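Local coordinates for Fe-regulated protein B (Neisseria meningitidis, PDB 4AIP), which transports iron across the outer membrane as a TonB-dependent receptor, and probably takes up the metal as a ferric siderophore complex, at residues D61-K66 and S496-H501; A302-T307 and K335-A340; A330-K335 and R358-G363; R535-G540 and Y554-I559. One frame throughout, in Å; residues are numbered along the deposited sequence.

Contact 1: D61-K66 and S496-H501; sequences DRQGSK and SFSASH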
# COMPACT_ATOMS: atom_id res chain seq x y z
N ASP B 61 27.57 30.09 -18.00
CA ASP B 61 28.63 29.38 -17.27
C ASP B 61 29.94 29.70 -17.93
O ASP B 61 30.08 29.51 -19.15
CB ASP B 61 28.45 27.87 -17.30
CG ASP B 61 27.23 27.41 -16.52
OD1 ASP B 61 27.02 27.86 -15.37
OD2 ASP B 61 26.49 26.57 -17.07
N ARG B 62 30.90 30.18 -17.15
CA ARG B 62 32.17 30.63 -17.72
C ARG B 62 33.40 30.14 -17.00
O ARG B 62 34.42 30.80 -17.02
CB ARG B 62 32.23 32.15 -17.82
CG ARG B 62 31.28 32.75 -18.81
CD ARG B 62 30.79 33.99 -18.17
NE ARG B 62 31.44 35.24 -18.50
CZ ARG B 62 31.73 36.24 -17.66
NH1 ARG B 62 31.60 36.17 -16.42
NH2 ARG B 62 32.22 37.34 -18.06
N GLN B 63 33.32 28.98 -16.37
CA GLN B 63 34.51 28.39 -15.77
C GLN B 63 34.91 27.12 -16.51
O GLN B 63 35.20 26.10 -15.91
CB GLN B 63 34.31 28.18 -14.29
CG GLN B 63 34.29 29.48 -13.55
CD GLN B 63 33.94 29.31 -12.12
OE1 GLN B 63 32.92 29.87 -11.65
NE2 GLN B 63 34.78 28.54 -11.39
N GLY B 64 34.95 27.26 -17.83
CA GLY B 64 35.05 26.14 -18.73
C GLY B 64 33.95 25.14 -18.43
O GLY B 64 32.77 25.34 -18.76
N SER B 65 34.34 24.09 -17.73
CA SER B 65 33.50 22.95 -17.53
C SER B 65 33.32 22.61 -16.03
O SER B 65 32.72 21.58 -15.65
CB SER B 65 34.14 21.76 -18.27
OG SER B 65 33.36 20.62 -18.14
N LYS B 66 33.84 23.49 -15.18
CA LYS B 66 33.79 23.24 -13.76
C LYS B 66 32.41 23.49 -13.05
O LYS B 66 32.12 22.90 -12.01
CB LYS B 66 34.93 23.99 -13.12
CG LYS B 66 34.84 24.21 -11.67
CD LYS B 66 35.81 25.31 -11.30
CE LYS B 66 35.80 25.64 -9.79
NZ LYS B 66 36.24 24.48 -8.97
N SER B 496 35.34 33.10 -23.14
CA SER B 496 35.80 33.28 -21.78
C SER B 496 36.96 32.39 -21.52
O SER B 496 37.11 31.39 -22.18
CB SER B 496 34.71 32.88 -20.80
OG SER B 496 33.49 33.44 -21.23
N PHE B 497 37.76 32.75 -20.51
CA PHE B 497 38.85 31.94 -20.01
C PHE B 497 38.80 32.12 -18.50
O PHE B 497 38.29 33.14 -18.02
CB PHE B 497 40.19 32.42 -20.57
CG PHE B 497 40.20 32.59 -22.06
CD1 PHE B 497 39.71 33.77 -22.64
CD2 PHE B 497 40.68 31.59 -22.88
CE1 PHE B 497 39.68 33.93 -24.03
CE2 PHE B 497 40.64 31.71 -24.25
CZ PHE B 497 40.15 32.90 -24.84
N SER B 498 39.34 31.17 -17.76
CA SER B 498 39.04 31.07 -16.35
C SER B 498 40.16 30.47 -15.62
O SER B 498 40.89 29.62 -16.17
CB SER B 498 37.94 30.05 -16.13
OG SER B 498 36.88 30.31 -16.98
N ALA B 499 40.23 30.82 -14.35
CA ALA B 499 41.16 30.24 -13.41
C ALA B 499 40.61 30.51 -12.04
O ALA B 499 40.00 31.55 -11.83
CB ALA B 499 42.57 30.89 -13.56
N SER B 500 40.82 29.57 -11.14
CA SER B 500 40.38 29.66 -9.78
C SER B 500 41.35 28.91 -8.87
O SER B 500 42.12 28.03 -9.31
CB SER B 500 38.91 29.18 -9.61
OG SER B 500 38.81 27.79 -9.90
N HIS B 501 41.36 29.28 -7.60
CA HIS B 501 42.25 28.69 -6.63
C HIS B 501 41.46 28.67 -5.33
O HIS B 501 41.31 29.68 -4.66
CB HIS B 501 43.57 29.48 -6.53
CG HIS B 501 44.62 28.82 -5.68
ND1 HIS B 501 45.12 27.56 -5.93
CD2 HIS B 501 45.25 29.26 -4.57
CE1 HIS B 501 46.00 27.24 -5.00
NE2 HIS B 501 46.10 28.26 -4.17
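S498 and R62 meet where the N-terminal part of the plug, just before strand 67-73, rests against the inner wall of a TonB-dependent transporter barrel. Along strand 496-501 the CB atoms of S496, S498 and S500 are directed toward the plug and those of F497 and A499 away from it, so a row of three serines makes the barrel side of the contact.

Hydrogen bonding comes from S498. Its OG donates to R62 O over a short 2.5 Å, with a C=O...donor angle of 136° and the donor tilted 22° from the carbonyl plane. Having OG anti to the carbonyl carbon (chi1 -50°) carries the hydroxyl to this oxygen and leaves OG 3.3 Å from Q63 CA.

The plug backbone is shaped by a type II' beta turn from Q63 to K66, closed by K66 N to Q63 O at 3.0 Å. G64 takes the corner with positive phi, a conformation that favours glycine.

Van der Waals contact supplies the rest. S496 OG lies 3.3 Å from R62 CG, against the aliphatic part of a chain bent at chi2 and chi3, while R62 NE is hydrogen-bonded to Q490 of the adjoining strand. K66 runs extended past S500 before bending at its last torsion, and NZ is held by the carbonyl oxygens of K151 and A153 in the plug. On the way, K66 CE passes S500 OG at 3.7 Å.

Contact 2: A302-T307 and K335-A340; sequences AYRETT and KERYSA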
# COMPACT_ATOMS: atom_id res chain seq x y z
N ALA B 302 16.66 -10.27 2.09
CA ALA B 302 15.54 -10.04 2.97
C ALA B 302 14.82 -8.82 2.47
O ALA B 302 15.45 -7.99 1.83
CB ALA B 302 16.07 -9.79 4.33
N TYR B 303 13.53 -8.69 2.75
CA TYR B 303 12.83 -7.47 2.40
C TYR B 303 13.41 -6.18 3.08
O TYR B 303 13.76 -6.16 4.28
CB TYR B 303 11.36 -7.61 2.75
CG TYR B 303 10.56 -6.37 2.41
CD1 TYR B 303 10.21 -6.08 1.09
CD2 TYR B 303 10.24 -5.43 3.41
CE1 TYR B 303 9.42 -4.93 0.77
CE2 TYR B 303 9.51 -4.26 3.10
CZ TYR B 303 9.10 -4.03 1.78
OH TYR B 303 8.35 -2.85 1.53
N ARG B 304 13.49 -5.12 2.31
CA ARG B 304 14.13 -3.91 2.74
C ARG B 304 13.44 -2.70 2.18
O ARG B 304 13.00 -2.71 1.01
CB ARG B 304 15.52 -3.93 2.19
CG ARG B 304 16.48 -3.18 3.03
CD ARG B 304 17.76 -3.84 3.10
NE ARG B 304 17.61 -4.92 4.08
CZ ARG B 304 18.14 -6.11 3.93
NH1 ARG B 304 18.81 -6.29 2.88
NH2 ARG B 304 18.01 -7.10 4.80
N GLU B 305 13.33 -1.65 2.99
CA GLU B 305 12.96 -0.33 2.45
C GLU B 305 14.05 0.64 2.82
O GLU B 305 14.55 0.64 3.97
CB GLU B 305 11.60 0.19 2.98
CG GLU B 305 10.60 -0.90 3.27
CD GLU B 305 9.18 -0.41 3.62
OE1 GLU B 305 9.11 0.54 4.43
OE2 GLU B 305 8.19 -1.03 3.14
N THR B 306 14.44 1.46 1.84
CA THR B 306 15.41 2.47 2.12
C THR B 306 14.81 3.78 1.59
O THR B 306 14.28 3.82 0.48
CB THR B 306 16.91 2.07 1.66
OG1 THR B 306 17.19 2.57 0.37
CG2 THR B 306 17.15 0.55 1.61
N THR B 307 14.83 4.82 2.42
CA THR B 307 14.02 6.01 2.19
C THR B 307 14.78 7.33 2.41
O THR B 307 15.61 7.46 3.33
CB THR B 307 12.83 5.99 3.17
OG1 THR B 307 12.37 4.64 3.33
CG2 THR B 307 11.72 6.80 2.65
N LYS B 335 17.10 9.84 6.58
CA LYS B 335 17.52 8.72 5.82
C LYS B 335 17.25 7.46 6.61
O LYS B 335 17.68 7.30 7.78
CB LYS B 335 18.96 8.81 5.45
CG LYS B 335 19.06 8.28 4.04
CD LYS B 335 20.32 8.62 3.30
CE LYS B 335 21.12 9.48 4.24
NZ LYS B 335 21.87 10.66 3.85
N GLU B 336 16.52 6.56 5.99
CA GLU B 336 16.17 5.34 6.68
C GLU B 336 16.51 4.08 6.01
O GLU B 336 16.46 3.98 4.77
CB GLU B 336 14.71 5.29 6.92
CG GLU B 336 14.43 5.83 8.18
CD GLU B 336 12.96 5.71 8.52
OE1 GLU B 336 12.53 4.58 8.93
OE2 GLU B 336 12.28 6.77 8.41
N ARG B 337 16.85 3.12 6.86
CA ARG B 337 16.86 1.76 6.45
C ARG B 337 15.95 0.94 7.36
O ARG B 337 16.04 0.94 8.61
CB ARG B 337 18.28 1.19 6.40
CG ARG B 337 18.34 -0.26 6.02
CD ARG B 337 19.68 -0.82 6.44
NE ARG B 337 19.88 -2.19 6.00
CZ ARG B 337 19.61 -3.26 6.74
NH1 ARG B 337 19.15 -3.12 7.99
NH2 ARG B 337 19.84 -4.45 6.25
N TYR B 338 15.03 0.26 6.71
CA TYR B 338 14.19 -0.72 7.36
C TYR B 338 14.43 -2.12 6.75
O TYR B 338 14.39 -2.30 5.53
CB TYR B 338 12.72 -0.32 7.18
CG TYR B 338 11.80 -1.41 7.64
CD1 TYR B 338 11.48 -1.58 9.02
CD2 TYR B 338 11.28 -2.32 6.72
CE1 TYR B 338 10.63 -2.64 9.44
CE2 TYR B 338 10.43 -3.36 7.14
CZ TYR B 338 10.11 -3.51 8.47
OH TYR B 338 9.27 -4.55 8.85
N SER B 339 14.61 -3.09 7.61
CA SER B 339 14.72 -4.45 7.17
C SER B 339 13.72 -5.28 7.93
O SER B 339 13.57 -5.08 9.14
CB SER B 339 16.12 -4.94 7.47
OG SER B 339 16.13 -6.35 7.60
N ALA B 340 13.04 -6.19 7.22
CA ALA B 340 12.03 -7.08 7.86
C ALA B 340 12.65 -8.18 8.72
O ALA B 340 12.00 -8.68 9.61
CB ALA B 340 11.11 -7.71 6.83
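R304 reaches across to R337, Y338 and S339 from a strand that pairs with 335-339 at 176° between directions. The pairing is antiparallel, with E305 and Y338 bonded in both senses; E305 N to Y338 O measures 2.8 Å.

From its root, R304 CB stands 3.9 Å from Y338 O, and CG comes closer to that oxygen, at 3.4 Å. Bends at chi2 and chi3 then swing the chain over the partner strand, bringing CD to 3.8 Å from R337 NH2. NE is nearer still to R337 NH2, at 3.1 Å, but both are donors. The two guanidinium planes are only 19° apart, and R337 NH2 sits 3.0 Å above the R304 plane, offset toward its rim; A302 O covers the opposite face. At the tip, R304 NH2 gives S339 OG a weak but straight bond of 3.5 Å (173° at the hydrogen). D342 forms a salt bridge with R337, a hydrogen bond with S339 and a long, weak ion pair with R304, so its negative charge probably offsets part of the repulsion between the two arginines.

The Y303 side chain packs on R276, a residue that binds L-glutamate in another structure of this protein, and also on P354 of a neighbouring subunit. Strands 302-318 and 325-339 form a hairpin of the barrel wall, flanked by 264-276 and 355-371.

Contact 3: A330-K335 and R358-G363; sequences AYVLEK and RITTRG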
# COMPACT_ATOMS: atom_id res chain seq x y z
N ALA B 330 15.43 26.04 5.61
CA ALA B 330 15.60 25.27 6.87
C ALA B 330 14.91 23.98 6.58
O ALA B 330 13.83 23.96 6.00
CB ALA B 330 14.93 25.98 8.06
N TYR B 331 15.51 22.87 6.94
CA TYR B 331 14.97 21.62 6.48
C TYR B 331 15.24 20.56 7.49
O TYR B 331 16.06 20.76 8.38
CB TYR B 331 15.66 21.21 5.16
CG TYR B 331 17.17 20.97 5.23
CD1 TYR B 331 17.67 19.72 5.56
CD2 TYR B 331 18.07 21.99 4.92
CE1 TYR B 331 19.04 19.48 5.62
CE2 TYR B 331 19.43 21.76 4.95
CZ TYR B 331 19.90 20.51 5.30
OH TYR B 331 21.23 20.30 5.31
N VAL B 332 14.60 19.42 7.31
CA VAL B 332 14.94 18.19 8.06
C VAL B 332 14.93 17.02 7.10
O VAL B 332 13.93 16.76 6.47
CB VAL B 332 13.97 17.97 9.27
CG1 VAL B 332 12.55 18.09 8.83
CG2 VAL B 332 14.16 16.65 9.93
N LEU B 333 16.06 16.33 6.99
CA LEU B 333 16.30 15.29 6.02
C LEU B 333 16.42 14.03 6.84
O LEU B 333 17.14 14.01 7.88
CB LEU B 333 17.63 15.57 5.36
CG LEU B 333 17.94 15.27 3.91
CD1 LEU B 333 19.40 15.61 3.71
CD2 LEU B 333 17.68 13.83 3.56
N GLU B 334 15.72 13.00 6.38
CA GLU B 334 15.73 11.70 7.04
C GLU B 334 16.17 10.66 6.10
O GLU B 334 15.67 10.59 4.96
CB GLU B 334 14.35 11.27 7.47
CG GLU B 334 13.76 12.11 8.54
CD GLU B 334 14.29 11.77 9.98
OE1 GLU B 334 14.86 10.64 10.20
OE2 GLU B 334 14.08 12.66 10.87
N LYS B 335 17.10 9.84 6.58
CA LYS B 335 17.52 8.72 5.82
C LYS B 335 17.25 7.46 6.61
O LYS B 335 17.68 7.30 7.78
CB LYS B 335 18.96 8.81 5.45
CG LYS B 335 19.06 8.28 4.04
CD LYS B 335 20.32 8.62 3.30
CE LYS B 335 21.12 9.48 4.24
NZ LYS B 335 21.87 10.66 3.85
N ARG B 358 18.03 4.97 11.55
CA ARG B 358 17.77 6.34 11.04
C ARG B 358 18.95 7.24 11.02
O ARG B 358 19.85 7.10 11.85
CB ARG B 358 16.71 6.98 11.84
CG ARG B 358 15.47 6.16 11.75
CD ARG B 358 14.64 6.38 12.92
NE ARG B 358 14.40 7.79 12.94
CZ ARG B 358 13.72 8.45 13.87
NH1 ARG B 358 13.16 7.92 14.90
NH2 ARG B 358 13.58 9.69 13.79
N ILE B 359 18.99 8.14 10.04
CA ILE B 359 19.89 9.29 10.13
C ILE B 359 19.06 10.52 9.88
O ILE B 359 18.40 10.62 8.83
CB ILE B 359 20.98 9.27 9.09
CG1 ILE B 359 21.68 7.92 9.07
CG2 ILE B 359 21.99 10.40 9.37
CD1 ILE B 359 22.55 7.70 7.82
N THR B 360 19.14 11.46 10.83
CA THR B 360 18.38 12.70 10.75
C THR B 360 19.33 13.85 10.57
O THR B 360 20.31 13.96 11.33
CB THR B 360 17.53 12.95 12.05
OG1 THR B 360 16.65 11.84 12.28
CG2 THR B 360 16.70 14.27 11.94
N THR B 361 19.01 14.71 9.60
CA THR B 361 19.83 15.86 9.31
C THR B 361 18.96 17.13 9.37
O THR B 361 18.01 17.30 8.59
CB THR B 361 20.52 15.67 7.91
OG1 THR B 361 21.40 14.54 7.99
CG2 THR B 361 21.29 16.89 7.48
N ARG B 362 19.33 18.02 10.29
CA ARG B 362 18.67 19.31 10.42
C ARG B 362 19.55 20.39 9.92
O ARG B 362 20.66 20.56 10.36
CB ARG B 362 18.34 19.64 11.86
CG ARG B 362 17.18 18.79 12.42
CD ARG B 362 16.96 19.10 13.95
NE ARG B 362 15.77 18.50 14.58
CZ ARG B 362 15.14 17.41 14.14
NH1 ARG B 362 15.56 16.94 13.08
NH2 ARG B 362 14.11 16.80 14.66
N GLY B 363 19.07 21.18 9.01
CA GLY B 363 19.95 22.19 8.53
C GLY B 363 19.28 23.49 8.28
O GLY B 363 18.03 23.56 8.15
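Y331 and G363 satisfy each other's backbone: Y331 N donates to G363 O and G363 N to Y331 O. L333 with T361 and K335 with I359 repeat the exchange, giving six bonds, among which T361 N to L333 O is 2.6 Å.

Among the side chains, E334 and T360 run alongside each other. T360 OG1 lies 3.0 Å from both E334 OE1 and E334 OE2, but its single proton can serve only one acceptor at a time, and either bond would be weak. The same hydroxyl oxygen is hydrogen-bonded to K390 NZ. R358 presents the edge of its guanidinium to the carboxylate, E334 OE1 lying in its plane, but the salt bridge is long (R358 NH2 to E334 OE1, 3.9 Å). R358 NE and R362 NH1 are buried here without any polar partner.

This is the antiparallel pairing of neighbouring strands in the transporter's beta-barrel, 325-339 with 355-371, and it contains an aromatic rescue of glycine. With chi1 at 62°, the Y331 ring folds across to the other strand, and G363 CA sits over its face, 3.8 Å from the centroid and 22° off the normal. T361 CG2 meets the ring at Y331 CE1, 3.9 Å away. On the opposite face of the sheet, V332 CG2 lies 3.5 Å from R362 NH1.

Contact 4: R535-G540 and Y554-I559; sequences RNTEIG and YFWQTI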
# COMPACT_ATOMS: atom_id res chain seq x y z
N ARG B 535 42.84 21.94 -1.89
CA ARG B 535 43.39 23.07 -2.58
C ARG B 535 43.20 22.70 -4.03
O ARG B 535 43.85 21.76 -4.56
CB ARG B 535 44.88 23.24 -2.21
CG ARG B 535 45.49 24.63 -2.62
CD ARG B 535 46.89 24.57 -3.22
NE ARG B 535 47.70 23.61 -2.48
CZ ARG B 535 48.67 22.84 -3.01
NH1 ARG B 535 48.96 22.92 -4.28
NH2 ARG B 535 49.34 21.98 -2.25
N ASN B 536 42.28 23.40 -4.67
CA ASN B 536 41.89 23.06 -5.98
C ASN B 536 42.21 24.24 -6.91
O ASN B 536 41.73 25.36 -6.73
CB ASN B 536 40.41 22.66 -6.02
CG ASN B 536 39.88 22.55 -7.44
OD1 ASN B 536 40.15 21.56 -8.17
ND2 ASN B 536 39.15 23.60 -7.87
N THR B 537 43.05 23.98 -7.90
CA THR B 537 43.43 25.01 -8.85
C THR B 537 42.96 24.55 -10.17
O THR B 537 43.15 23.36 -10.50
CB THR B 537 44.96 25.08 -8.98
OG1 THR B 537 45.54 25.20 -7.66
CG2 THR B 537 45.36 26.28 -9.85
N GLU B 538 42.39 25.45 -10.96
CA GLU B 538 42.02 25.02 -12.28
C GLU B 538 41.87 26.11 -13.30
O GLU B 538 41.67 27.27 -12.93
CB GLU B 538 40.78 24.13 -12.18
CG GLU B 538 39.44 24.70 -12.16
CD GLU B 538 38.43 23.55 -12.27
OE1 GLU B 538 38.22 22.82 -11.24
OE2 GLU B 538 37.89 23.37 -13.41
N ILE B 539 42.01 25.75 -14.57
CA ILE B 539 41.82 26.70 -15.69
C ILE B 539 40.73 26.21 -16.66
O ILE B 539 40.37 25.02 -16.63
CB ILE B 539 43.13 26.87 -16.49
CG1 ILE B 539 43.77 25.51 -16.74
CG2 ILE B 539 44.11 27.76 -15.64
CD1 ILE B 539 44.54 25.41 -18.00
N GLY B 540 40.24 27.12 -17.51
CA GLY B 540 39.18 26.76 -18.39
C GLY B 540 38.93 27.74 -19.49
O GLY B 540 39.46 28.85 -19.46
N TYR B 554 41.05 22.19 -17.19
CA TYR B 554 42.09 21.41 -16.52
C TYR B 554 42.07 21.78 -15.04
O TYR B 554 41.80 22.94 -14.67
CB TYR B 554 43.46 21.63 -17.15
CG TYR B 554 44.35 20.40 -16.97
CD1 TYR B 554 44.92 20.11 -15.73
CD2 TYR B 554 44.54 19.47 -18.01
CE1 TYR B 554 45.68 18.99 -15.53
CE2 TYR B 554 45.29 18.33 -17.81
CZ TYR B 554 45.85 18.09 -16.57
OH TYR B 554 46.61 16.96 -16.33
N PHE B 555 42.32 20.79 -14.19
CA PHE B 555 42.22 20.98 -12.73
C PHE B 555 43.31 20.23 -12.08
O PHE B 555 43.75 19.19 -12.59
CB PHE B 555 40.84 20.51 -12.15
CG PHE B 555 40.59 18.99 -12.27
CD1 PHE B 555 41.05 18.14 -11.29
CD2 PHE B 555 39.94 18.45 -13.36
CE1 PHE B 555 40.87 16.78 -11.38
CE2 PHE B 555 39.78 17.08 -13.46
CZ PHE B 555 40.24 16.26 -12.46
N TRP B 556 43.74 20.78 -10.93
CA TRP B 556 44.65 20.14 -9.97
C TRP B 556 44.07 20.21 -8.58
O TRP B 556 43.63 21.31 -8.14
CB TRP B 556 46.01 20.85 -9.95
CG TRP B 556 46.72 20.93 -11.30
CD1 TRP B 556 47.73 20.10 -11.75
CD2 TRP B 556 46.47 21.89 -12.36
NE1 TRP B 556 48.10 20.49 -13.04
CE2 TRP B 556 47.37 21.59 -13.42
CE3 TRP B 556 45.60 23.01 -12.49
CZ2 TRP B 556 47.43 22.34 -14.61
CZ3 TRP B 556 45.64 23.78 -13.69
CH2 TRP B 556 46.57 23.42 -14.75
N GLN B 557 44.06 19.07 -7.89
CA GLN B 557 43.51 18.97 -6.55
C GLN B 557 44.53 18.34 -5.57
O GLN B 557 45.11 17.27 -5.86
CB GLN B 557 42.23 18.13 -6.57
CG GLN B 557 41.60 17.86 -5.19
CD GLN B 557 40.59 18.95 -4.77
OE1 GLN B 557 40.93 20.14 -4.63
NE2 GLN B 557 39.34 18.57 -4.61
N THR B 558 44.72 18.98 -4.42
CA THR B 558 45.40 18.32 -3.30
C THR B 558 44.48 18.38 -2.11
O THR B 558 43.89 19.42 -1.84
CB THR B 558 46.79 19.02 -2.94
OG1 THR B 558 47.67 18.92 -4.06
CG2 THR B 558 47.51 18.37 -1.75
N ILE B 559 44.38 17.28 -1.36
CA ILE B 559 43.56 17.28 -0.17
C ILE B 559 44.34 16.66 0.95
O ILE B 559 44.74 15.48 0.86
CB ILE B 559 42.25 16.50 -0.32
CG1 ILE B 559 41.49 16.92 -1.58
CG2 ILE B 559 41.35 16.70 0.94
CD1 ILE B 559 40.12 16.25 -1.68
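R535 pairs with T558, T537 with W556 and I539 with Y554 as antiparallel hydrogen-bonded pairs, the strand axes 4.5 Å apart and 175° between directions. Each pair exchanges two backbone bonds. Between them, the non-hydrogen-bonded pair E538 and F555 draws close, with CA atoms 4.1 Å apart.

On one face, W556 lays its ring edge along the other strand: W556 CE3 is 3.2 Å from T537 O, near the ring plane. I539 CG1 then touches W556 CZ3 at 4.0 Å and Y554 CB at 3.9 Å, while Y554 CD1 lies over one face of the indole. Farther along, T558 CB and OG1 sit over a face of the R535 guanidinium.

E538, F555 and Q557 occupy the other face. With CG between its backbone N and carbonyl carbon (chi1 86°), E538 holds OE1 3.6 Å from F555 CB; OE1 forms a salt bridge with R110, which also makes a cation-pi contact with F555. Q557 NE2 is hydrogen-bonded to T163 O.

On the face with R535, T537 and T558, exposed I539 and W556 form an apolar patch toward the I539-Y554 end, consistent with a lipid-facing surface there; on the other, E538 and Q557 direct polar groups to plug residues inside the barrel.

How the contacts relate
From the N terminus, contact 1 is opened by 61-66 in the plug and closed some 430 residues later by 496-501, so that much of the barrel lies within its loop. Contacts 2 and 3 are nested inside it. They cross one another: 302-307 pairs with 335-340, while 330-335, earlier on the same middle strand, pairs with 358-363, and K335 belongs to both. Three successive barrel strands are thus joined. Contact 4 follows contact 1 in series as a local hairpin. Its strand 532-544 neighbours 495-506, and S498 O to G540 N, 2.9 Å, probably hydrogen-bonds the two contacts, whose centres are about 11 Å apart. Contact 2 lies across the chain's centre from both.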